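Long-range contacts in flavin-nucleotide-binding protein (Mycobacterium smegmatis, PDB 4YBN), which binds FAD and heme b and probably acts as an oxidoreductase of the split beta-barrel type: residues 22-26 with 54-58; 91-97 with 170-176. One frame throughout, in Å; residues are numbered along the deposited sequence.

Contact 1. Residues 22-26 with 54-58; sequences RERLD and RVGDE
The carboxylate of D26 lies over one face of the R54 guanidinium, its OD1 3.3 Å from R54 CD and 3.5 Å from R54 NE, a salt bridge of charges alone because no N-H points at the oxygen. Residues 22-26 are the first turn of helix 22-29 (D26 N to R22 O 2.9 Å). Residues 54-58 end one strand and turn into the next through a type II' turn, V55 to E58, a two-residue hairpin loop, with G56 at phi/psi 66/-112. The closest CA pair is D26–R54, 7.8 Å. R22 (chi1 t, chi2 p) reaches forward one helical turn, NE donating to D26 OD1 at 2.9 Å, and its NH1 donates to D57 OD1 at 2.7 Å. R54, extended through chi2, sends NH1 to G56 O (2.8 Å), and D30 pairs with its NH2. R22 NH1 and R54 NH1 stay 4.2 Å apart. Two arginines and two aspartates thus form a polar surface network, in which D26 OD1 offsets the like charges by meeting both guanidinium groups.

Contact 2. Residues 91-97 with 170-176; sequences VARSSFE and PDDADED. With HEM (protoporphyrin IX containing Fe), chain G.
A water on the heme iron (2.3 Å from FE) donates to the backbone: water 3 reaches F96 O at 2.8 Å, so the 91-97 loop faces the distal coordination site; H62, the protein's axial ligand, probably comes from the second subunit. S95 O approaches HEM CHC to 2.7 Å, and F96 CD1 comes within 3.5 Å of HEM CHD. The loop joins strands 78-91 and 99-108. Residues 170-173 run beside it until A173, at the N-cap position, leads into helix 174-178. Nearest CA pairs are A92–P170 (5.0 Å), R93–D176 (6.1 Å) and E97–D171 (6.2 Å). D172, chi1 m, turns its carboxylate to R93, taking weak hydrogen bonds from R93 N (OD1 3.0, OD2 3.3 Å) and a salt bridge from R93 NH1 (OD2 3.0 Å). S94 OG (chi1 p) accepts from E97 N at 3.2 Å, an ST motif. Water 2 links S94 OG (2.8 Å), D172 OD1 (2.7 Å), D176 OD2 (2.6 Å) and A173 N. A92 CB meets P170 CB at 3.7 Å. R93 NH1 also pairs with D200, and D176 OD2 with R139, both of the second subunit, so these charges hold the heme-side loop to its own chain and to the dimer partner.

From the N terminus, helix 22-29 leads into strands 34-41 and 44-55, and contact 1 closes this first loop by bringing the hairpin turn after strand 44-55 back against the start of the helix. The chain then passes through strand 58-64, helix 68-74 and strand 78-91 before contact 2 opens. That second loop is longer, 72 residues that include helix 116-130 and strands 149-155 and 161-166, and it ends where the chain enters helix 174-178. The two contacts follow in series, neither nested nor crossing, with centres about 36 Å apart and nearest atoms about 18 Å. Contact 1 ties helix to sheet within one subunit, whereas contact 2 borders both the heme and the second subunit.

Contact 1. Residues 22-26 with 54-58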
ATOM      1  N   ARG A  22     -15.794  -4.918 -12.879  1.00 31.49           N
ATOM      2  CA  ARG A  22     -14.716  -4.198 -13.524  1.00 31.52           C
ATOM      3  C   ARG A  22     -14.804  -2.722 -13.215  1.00 31.18           C
ATOM      4  O   ARG A  22     -13.792  -1.997 -13.147  1.00 30.13           O
ATOM      5  CB  ARG A  22     -14.794  -4.442 -15.045  1.00 34.32           C
ATOM      6  CG  ARG A  22     -13.796  -3.651 -15.855  1.00 33.41           C
ATOM      7  CD  ARG A  22     -12.346  -3.988 -15.521  1.00 34.77           C
ATOM      8  NE  ARG A  22     -11.501  -2.880 -15.978  1.00 35.43           N
ATOM      9  CZ  ARG A  22     -10.947  -2.800 -17.202  1.00 36.58           C
ATOM     10  NH1 ARG A  22     -10.265  -1.697 -17.529  1.00 30.41           N
ATOM     11  NH2 ARG A  22     -11.040  -3.829 -18.074  1.00 30.83           N
ATOM     12  N   GLU A  23     -16.020  -2.230 -13.070  1.00 30.69           N
ATOM     13  CA  GLU A  23     -16.175  -0.847 -12.733  1.00 30.09           C
ATOM     14  C   GLU A  23     -15.598  -0.520 -11.358  1.00 26.83           C
ATOM     15  O   GLU A  23     -15.000   0.536 -11.160  1.00 24.51           O
ATOM     16  CB  GLU A  23     -17.632  -0.460 -12.853  1.00 36.27           C
ATOM     17  CG  GLU A  23     -17.941   0.995 -12.663  1.00 44.82           C
ATOM     18  CD  GLU A  23     -19.453   1.219 -12.550  1.00 58.84           C
ATOM     19  OE1 GLU A  23     -20.201   0.305 -12.966  1.00 65.26           O
ATOM     20  OE2 GLU A  23     -19.907   2.263 -12.008  1.00 65.47           O
ATOM     21  N   ARG A  24     -15.781  -1.410 -10.414  1.00 29.20           N
ATOM     22  CA  ARG A  24     -15.187  -1.230  -9.069  1.00 30.83           C
ATOM     23  C   ARG A  24     -13.688  -1.346  -9.118  1.00 26.69           C
ATOM     24  O   ARG A  24     -12.990  -0.644  -8.415  1.00 23.72           O
ATOM     25  CB  ARG A  24     -15.736  -2.271  -8.089  1.00 34.87           C
ATOM     26  CG  ARG A  24     -17.243  -2.094  -7.814  1.00 42.39           C
ATOM     27  CD  ARG A  24     -17.682  -2.832  -6.537  1.00 46.42           C
ATOM     28  NE  ARG A  24     -19.088  -2.578  -6.222  1.00 51.03           N
ATOM     29  CZ  ARG A  24     -19.551  -1.650  -5.373  1.00 58.17           C
ATOM     30  NH1 ARG A  24     -18.716  -0.866  -4.692  1.00 58.87           N
ATOM     31  NH2 ARG A  24     -20.875  -1.516  -5.191  1.00 55.82           N
ATOM     32  N   LEU A  25     -13.204  -2.261  -9.941  1.00 25.14           N
ATOM     33  CA  LEU A  25     -11.786  -2.331 -10.206  1.00 24.02           C
ATOM     34  C   LEU A  25     -11.173  -1.045 -10.717  1.00 22.86           C
ATOM     35  O   LEU A  25     -10.184  -0.559 -10.153  1.00 22.96           O
ATOM     36  CB  LEU A  25     -11.455  -3.484 -11.105  1.00 25.28           C
ATOM     37  CG  LEU A  25      -9.970  -3.539 -11.471  1.00 24.84           C
ATOM     38  CD1 LEU A  25      -9.140  -4.036 -10.299  1.00 26.31           C
ATOM     39  CD2 LEU A  25      -9.759  -4.378 -12.699  1.00 26.92           C
ATOM     40  N   ASP A  26     -11.773  -0.445 -11.734  1.00 24.72           N
ATOM     41  CA  ASP A  26     -11.291   0.814 -12.241  1.00 24.89           C
ATOM     42  C   ASP A  26     -11.326   1.919 -11.228  1.00 26.52           C
ATOM     43  O   ASP A  26     -10.423   2.769 -11.171  1.00 24.50           O
ATOM     44  CB  ASP A  26     -12.109   1.243 -13.516  1.00 28.96           C
ATOM     45  CG  ASP A  26     -11.834   0.348 -14.687  1.00 30.07           C
ATOM     46  OD1 ASP A  26     -10.886  -0.427 -14.606  1.00 29.87           O
ATOM     47  OD2 ASP A  26     -12.560   0.414 -15.714  1.00 39.49           O
ATOM     48  N   ARG A  54      -3.768   3.687 -14.694  1.00 16.13           N
ATOM     49  CA  ARG A  54      -4.594   2.936 -15.583  1.00 18.45           C
ATOM     50  C   ARG A  54      -4.833   3.805 -16.817  1.00 20.25           C
ATOM     51  O   ARG A  54      -5.407   4.921 -16.700  1.00 22.01           O
ATOM     52  CB  ARG A  54      -5.932   2.585 -14.950  1.00 19.31           C
ATOM     53  CG  ARG A  54      -6.740   1.656 -15.841  1.00 19.14           C
ATOM     54  CD  ARG A  54      -8.136   1.326 -15.325  1.00 21.44           C
ATOM     55  NE  ARG A  54      -9.017   2.488 -15.080  1.00 23.02           N
ATOM     56  CZ  ARG A  54      -9.803   3.022 -16.022  1.00 26.82           C
ATOM     57  NH1 ARG A  54      -9.879   2.479 -17.210  1.00 27.76           N
ATOM     58  NH2 ARG A  54     -10.590   4.037 -15.754  1.00 26.95           N
ATOM     59  N   VAL A  55      -4.394   3.320 -17.972  1.00 21.21           N
ATOM     60  CA  VAL A  55      -4.621   4.002 -19.263  1.00 22.51           C
ATOM     61  C   VAL A  55      -5.494   3.102 -20.022  1.00 20.45           C
ATOM     62  O   VAL A  55      -5.041   2.190 -20.637  1.00 22.28           O
ATOM     63  CB  VAL A  55      -3.326   4.320 -19.957  1.00 23.90           C
ATOM     64  CG1 VAL A  55      -3.524   5.034 -21.309  1.00 26.62           C
ATOM     65  CG2 VAL A  55      -2.490   5.189 -19.024  1.00 24.40           C
ATOM     66  N   GLY A  56      -6.774   3.340 -19.872  1.00 22.09           N
ATOM     67  CA  GLY A  56      -7.779   2.465 -20.439  1.00 22.56           C
ATOM     68  C   GLY A  56      -7.804   1.075 -19.840  1.00 22.34           C
ATOM     69  O   GLY A  56      -8.082   0.937 -18.656  1.00 25.67           O
ATOM     70  N   ASP A  57      -7.437   0.088 -20.620  1.00 22.29           N
ATOM     71  CA  ASP A  57      -7.394  -1.274 -20.188  1.00 25.69           C
ATOM     72  C   ASP A  57      -5.955  -1.753 -20.021  1.00 21.44           C
ATOM     73  O   ASP A  57      -5.671  -2.934 -20.076  1.00 24.50           O
ATOM     74  CB  ASP A  57      -8.146  -2.178 -21.147  1.00 28.82           C
ATOM     75  CG  ASP A  57      -9.625  -1.845 -21.220  1.00 35.17           C
ATOM     76  OD1 ASP A  57     -10.289  -1.582 -20.196  1.00 30.84           O
ATOM     77  OD2 ASP A  57     -10.140  -1.840 -22.335  1.00 34.03           O
ATOM     78  N   GLU A  58      -5.055  -0.840 -19.797  1.00 20.16           N
ATOM     79  CA  GLU A  58      -3.703  -1.202 -19.434  1.00 21.95           C
ATOM     80  C   GLU A  58      -3.296  -0.523 -18.107  1.00 21.97           C
ATOM     81  O   GLU A  58      -3.618   0.646 -17.890  1.00 20.89           O
ATOM     82  CB  GLU A  58      -2.766  -0.822 -20.531  1.00 24.57           C
ATOM     83  CG  GLU A  58      -2.679  -1.908 -21.590  1.00 30.84           C
ATOM     84  CD  GLU A  58      -1.962  -1.443 -22.803  1.00 35.14           C
ATOM     85  OE1 GLU A  58      -2.254  -0.278 -23.219  1.00 35.23           O
ATOM     86  OE2 GLU A  58      -1.083  -2.198 -23.302  1.00 35.33           O
TER
HETATM   87  O   HOH W   1     -12.104  -0.439 -18.936  1.00 54.44           O

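Contact 2. Residues 91-97 with 170-176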
ATOM      1  N   VAL A  91     -13.143  -1.976  14.725  1.00 23.23           N
ATOM      2  CA  VAL A  91     -13.049  -2.152  16.166  1.00 25.83           C
ATOM      3  C   VAL A  91     -14.226  -2.996  16.657  1.00 28.86           C
ATOM      4  O   VAL A  91     -15.356  -2.529  16.792  1.00 28.20           O
ATOM      5  CB  VAL A  91     -12.978  -0.794  16.866  1.00 26.44           C
ATOM      6  CG1 VAL A  91     -12.719  -0.970  18.354  1.00 28.30           C
ATOM      7  CG2 VAL A  91     -11.846   0.045  16.268  1.00 27.09           C
ATOM      8  N   ALA A  92     -13.959  -4.268  16.909  1.00 27.58           N
ATOM      9  CA  ALA A  92     -14.990  -5.160  17.427  1.00 28.84           C
ATOM     10  C   ALA A  92     -14.869  -5.282  18.944  1.00 29.43           C
ATOM     11  O   ALA A  92     -13.940  -4.759  19.579  1.00 25.15           O
ATOM     12  CB  ALA A  92     -14.915  -6.516  16.742  1.00 28.46           C
ATOM     13  N   ARG A  93     -15.896  -5.884  19.540  1.00 33.46           N
ATOM     14  CA  ARG A  93     -15.930  -6.155  20.986  1.00 32.56           C
ATOM     15  C   ARG A  93     -15.001  -7.284  21.412  1.00 33.52           C
ATOM     16  O   ARG A  93     -14.784  -7.470  22.601  1.00 35.16           O
ATOM     17  CB  ARG A  93     -17.338  -6.515  21.411  1.00 33.25           C
ATOM     18  CG  ARG A  93     -18.283  -5.348  21.397  1.00 37.21           C
ATOM     19  CD  ARG A  93     -19.674  -5.905  21.607  1.00 40.99           C
ATOM     20  NE  ARG A  93     -20.677  -4.870  21.549  1.00 42.97           N
ATOM     21  CZ  ARG A  93     -21.386  -4.579  20.472  1.00 44.08           C
ATOM     22  NH1 ARG A  93     -21.193  -5.229  19.308  1.00 40.84           N
ATOM     23  NH2 ARG A  93     -22.283  -3.604  20.565  1.00 54.20           N
ATOM     24  N   SER A  94     -14.468  -8.035  20.445  1.00 34.68           N
ATOM     25  CA  SER A  94     -13.349  -8.975  20.641  1.00 29.61           C
ATOM     26  C   SER A  94     -12.173  -8.675  19.705  1.00 31.05           C
ATOM     27  O   SER A  94     -12.370  -8.135  18.617  1.00 30.64           O
ATOM     28  CB  SER A  94     -13.796 -10.368  20.296  1.00 29.67           C
ATOM     29  OG  SER A  94     -14.216 -10.406  18.972  1.00 36.59           O
ATOM     30  N   SER A  95     -10.981  -9.142  20.034  1.00 33.07           N
ATOM     31  CA  SER A  95      -9.852  -8.999  19.048  1.00 31.42           C
ATOM     32  C   SER A  95     -10.040  -9.919  17.864  1.00 32.83           C
ATOM     33  O   SER A  95      -9.673  -9.599  16.710  1.00 30.96           O
ATOM     34  CB  SER A  95      -8.536  -9.254  19.706  1.00 32.73           C
ATOM     35  OG  SER A  95      -8.609 -10.478  20.355  1.00 40.29           O
ATOM     36  N   PHE A  96     -10.672 -11.063  18.113  1.00 30.10           N
ATOM     37  CA  PHE A  96     -10.867 -12.010  17.060  1.00 27.71           C
ATOM     38  C   PHE A  96     -11.692 -11.453  15.905  1.00 27.29           C
ATOM     39  O   PHE A  96     -11.450 -11.825  14.759  1.00 29.13           O
ATOM     40  CB  PHE A  96     -11.429 -13.311  17.623  1.00 31.63           C
ATOM     41  CG  PHE A  96     -11.796 -14.317  16.585  1.00 31.84           C
ATOM     42  CD1 PHE A  96     -10.837 -15.142  16.050  1.00 30.73           C
ATOM     43  CD2 PHE A  96     -13.108 -14.431  16.153  1.00 35.25           C
ATOM     44  CE1 PHE A  96     -11.166 -16.072  15.092  1.00 33.35           C
ATOM     45  CE2 PHE A  96     -13.462 -15.398  15.230  1.00 36.70           C
ATOM     46  CZ  PHE A  96     -12.478 -16.215  14.689  1.00 34.42           C
ATOM     47  N   GLU A  97     -12.687 -10.626  16.175  1.00 29.27           N
ATOM     48  CA  GLU A  97     -13.526 -10.086  15.113  1.00 32.17           C
ATOM     49  C   GLU A  97     -13.063  -8.695  14.678  1.00 29.19           C
ATOM     50  O   GLU A  97     -13.764  -8.061  13.914  1.00 29.12           O
ATOM     51  CB  GLU A  97     -15.023 -10.012  15.502  1.00 32.82           C
ATOM     52  CG  GLU A  97     -15.710 -11.331  15.753  1.00 33.97           C
ATOM     53  CD  GLU A  97     -15.811 -12.178  14.531  1.00 40.08           C
ATOM     54  OE1 GLU A  97     -15.750 -11.649  13.391  1.00 42.20           O
ATOM     55  OE2 GLU A  97     -16.007 -13.379  14.728  1.00 51.71           O
ATOM     56  N   PRO A 170     -18.237  -4.506  12.528  1.00 33.57           N
ATOM     57  CA  PRO A 170     -17.829  -5.654  13.310  1.00 34.37           C
ATOM     58  C   PRO A 170     -18.939  -6.761  13.345  1.00 41.05           C
ATOM     59  O   PRO A 170     -20.151  -6.446  13.381  1.00 35.61           O
ATOM     60  CB  PRO A 170     -17.658  -5.072  14.710  1.00 36.06           C
ATOM     61  CG  PRO A 170     -17.472  -3.631  14.540  1.00 37.48           C
ATOM     62  CD  PRO A 170     -18.205  -3.256  13.304  1.00 36.96           C
ATOM     63  N   ASP A 171     -18.524  -8.023  13.289  1.00 38.70           N
ATOM     64  CA  ASP A 171     -19.435  -9.163  13.362  1.00 43.32           C
ATOM     65  C   ASP A 171     -19.334  -9.933  14.707  1.00 37.98           C
ATOM     66  O   ASP A 171     -18.851 -11.082  14.794  1.00 37.36           O
ATOM     67  CB  ASP A 171     -19.147 -10.059  12.185  1.00 42.35           C
ATOM     68  CG  ASP A 171     -20.090 -11.205  12.103  1.00 54.83           C
ATOM     69  OD1 ASP A 171     -21.219 -11.119  12.653  1.00 52.92           O
ATOM     70  OD2 ASP A 171     -19.696 -12.201  11.480  1.00 59.80           O
ATOM     71  N   ASP A 172     -19.796  -9.295  15.765  1.00 36.54           N
ATOM     72  CA  ASP A 172     -19.522  -9.782  17.107  1.00 38.97           C
ATOM     73  C   ASP A 172     -20.300 -11.027  17.565  1.00 42.79           C
ATOM     74  O   ASP A 172     -21.489 -11.146  17.327  1.00 40.74           O
ATOM     75  CB  ASP A 172     -19.734  -8.652  18.133  1.00 44.48           C
ATOM     76  CG  ASP A 172     -18.570  -7.673  18.155  1.00 44.86           C
ATOM     77  OD1 ASP A 172     -17.429  -8.147  18.256  1.00 41.85           O
ATOM     78  OD2 ASP A 172     -18.797  -6.454  18.068  1.00 47.20           O
ATOM     79  N   ALA A 173     -19.628 -11.913  18.301  1.00 45.83           N
ATOM     80  CA  ALA A 173     -20.320 -13.031  18.983  1.00 49.74           C
ATOM     81  C   ALA A 173     -21.407 -12.493  19.915  1.00 46.75           C
ATOM     82  O   ALA A 173     -21.238 -11.456  20.591  1.00 46.72           O
ATOM     83  CB  ALA A 173     -19.325 -13.889  19.762  1.00 46.97           C
ATOM     84  N   ASP A 174     -22.550 -13.165  19.936  1.00 53.51           N
ATOM     85  CA  ASP A 174     -23.699 -12.690  20.749  1.00 58.75           C
ATOM     86  C   ASP A 174     -23.326 -12.460  22.246  1.00 50.80           C
ATOM     87  O   ASP A 174     -23.728 -11.455  22.862  1.00 52.89           O
ATOM     88  CB  ASP A 174     -24.842 -13.682  20.611  1.00 72.14           C
ATOM     89  CG  ASP A 174     -24.340 -15.093  20.383  1.00 81.52           C
ATOM     90  OD1 ASP A 174     -24.690 -15.670  19.329  1.00 83.54           O
ATOM     91  OD2 ASP A 174     -23.555 -15.595  21.230  1.00 90.73           O
ATOM     92  N   GLU A 175     -22.518 -13.361  22.798  1.00 49.58           N
ATOM     93  CA  GLU A 175     -21.913 -13.180  24.159  1.00 51.99           C
ATOM     94  C   GLU A 175     -21.295 -11.769  24.435  1.00 44.89           C
ATOM     95  O   GLU A 175     -21.461 -11.180  25.501  1.00 43.96           O
ATOM     96  CB  GLU A 175     -20.835 -14.257  24.398  1.00 63.75           C
ATOM     97  CG  GLU A 175     -21.364 -15.696  24.538  1.00 77.27           C
ATOM     98  CD  GLU A 175     -21.154 -16.615  23.316  1.00 85.59           C
ATOM     99  OE1 GLU A 175     -20.927 -16.095  22.162  1.00 69.44           O
ATOM    100  OE2 GLU A 175     -21.236 -17.872  23.539  1.00 70.78           O
ATOM    101  N   ASP A 176     -20.587 -11.232  23.449  1.00 42.37           N
ATOM    102  CA  ASP A 176     -19.894  -9.936  23.570  1.00 39.48           C
ATOM    103  C   ASP A 176     -20.811  -8.756  23.444  1.00 37.99           C
ATOM    104  O   ASP A 176     -20.636  -7.718  24.129  1.00 36.66           O
ATOM    105  CB  ASP A 176     -18.809  -9.861  22.474  1.00 39.77           C
ATOM    106  CG  ASP A 176     -17.747 -10.832  22.712  1.00 41.17           C
ATOM    107  OD1 ASP A 176     -17.369 -10.949  23.920  1.00 35.75           O
ATOM    108  OD2 ASP A 176     -17.294 -11.476  21.718  1.00 43.81           O
TER
HETATM  109  CHA HEM G 301      -8.800 -12.430   9.539  0.68 32.24           C
HETATM  110  CHB HEM G 301      -7.580  -8.046  11.121  0.68 30.25           C
HETATM  111  CHC HEM G 301      -7.214  -9.738  15.628  0.68 27.29           C
HETATM  112  CHD HEM G 301      -8.101 -14.205  14.034  0.68 33.71           C
HETATM  113  C1A HEM G 301      -8.523 -11.096   9.579  0.68 29.88           C
HETATM  114  C2A HEM G 301      -8.558 -10.214   8.470  0.68 32.33           C
HETATM  115  C3A HEM G 301      -8.172  -8.970   8.934  0.68 31.35           C
HETATM  116  C4A HEM G 301      -7.945  -9.104  10.321  0.68 29.97           C
HETATM  117  CMA HEM G 301      -7.993  -7.663   8.184  0.68 28.33           C
HETATM  118  CAA HEM G 301      -8.868 -10.599   7.033  0.68 31.44           C
HETATM  119  CBA HEM G 301     -10.365 -10.727   6.711  0.68 32.37           C
HETATM  120  CGA HEM G 301     -10.593 -10.801   5.214  0.68 32.53           C
HETATM  121  O1A HEM G 301     -11.236  -9.877   4.662  0.68 29.29           O
HETATM  122  O2A HEM G 301     -10.129 -11.747   4.524  0.68 32.24           O
HETATM  123  C1B HEM G 301      -7.405  -8.106  12.511  0.68 29.75           C
HETATM  124  C2B HEM G 301      -7.171  -6.951  13.320  0.68 30.12           C
HETATM  125  C3B HEM G 301      -7.053  -7.389  14.589  0.68 30.96           C
HETATM  126  C4B HEM G 301      -7.241  -8.876  14.558  0.68 30.10           C
HETATM  127  CMB HEM G 301      -7.081  -5.482  12.905  0.68 31.41           C
HETATM  128  CAB HEM G 301      -6.878  -6.404  15.650  0.68 33.83           C
HETATM  129  CBB HEM G 301      -7.043  -6.681  16.908  0.68 39.35           C
HETATM  130  C1C HEM G 301      -7.400 -11.134  15.609  0.68 29.52           C
HETATM  131  C2C HEM G 301      -7.149 -12.021  16.697  0.68 25.89           C
HETATM  132  C3C HEM G 301      -7.409 -13.324  16.250  0.68 28.97           C
HETATM  133  C4C HEM G 301      -7.811 -13.194  14.877  0.68 30.59           C
HETATM  134  CMC HEM G 301      -6.734 -11.595  18.058  0.68 25.51           C
HETATM  135  CAC HEM G 301      -7.420 -14.584  17.023  0.68 33.19           C
HETATM  136  CBC HEM G 301      -7.514 -14.616  18.365  0.68 32.53           C
HETATM  137  C1D HEM G 301      -8.361 -14.027  12.687  0.68 31.88           C
HETATM  138  C2D HEM G 301      -8.817 -15.141  11.879  0.68 33.38           C
HETATM  139  C3D HEM G 301      -9.020 -14.651  10.639  0.68 33.80           C
HETATM  140  C4D HEM G 301      -8.693 -13.226  10.697  0.68 33.10           C
HETATM  141  CMD HEM G 301      -9.000 -16.561  12.320  0.68 34.78           C
HETATM  142  CAD HEM G 301      -9.482 -15.401   9.401  0.68 33.01           C
HETATM  143  CBD HEM G 301     -10.857 -14.932   8.899  0.68 34.43           C
HETATM  144  CGD HEM G 301     -11.504 -16.012   8.050  0.68 41.03           C
HETATM  145  O1D HEM G 301     -12.517 -16.639   8.465  0.68 36.82           O
HETATM  146  O2D HEM G 301     -11.031 -16.302   6.917  0.68 40.97           O
HETATM  147  NA  HEM G 301      -8.125 -10.404  10.693  0.68 30.22           N
HETATM  148  NB  HEM G 301      -7.459  -9.204  13.271  0.68 30.40           N
HETATM  149  NC  HEM G 301      -7.708 -11.884  14.515  0.68 27.71           N
HETATM  150  ND  HEM G 301      -8.314 -12.898  11.952  0.68 33.81           N
HETATM  151 FE   HEM G 301      -7.835 -11.159  12.557  0.68 30.95          FE
HETATM  152  O   HOH W   2     -17.012 -10.619  19.259  1.00 38.03           O
HETATM  153  O   HOH W   3     -10.114 -10.660  12.632  1.00 38.01           O
HETATM  154  O   HOH W   4     -16.061  -8.689  12.379  1.00 41.14           O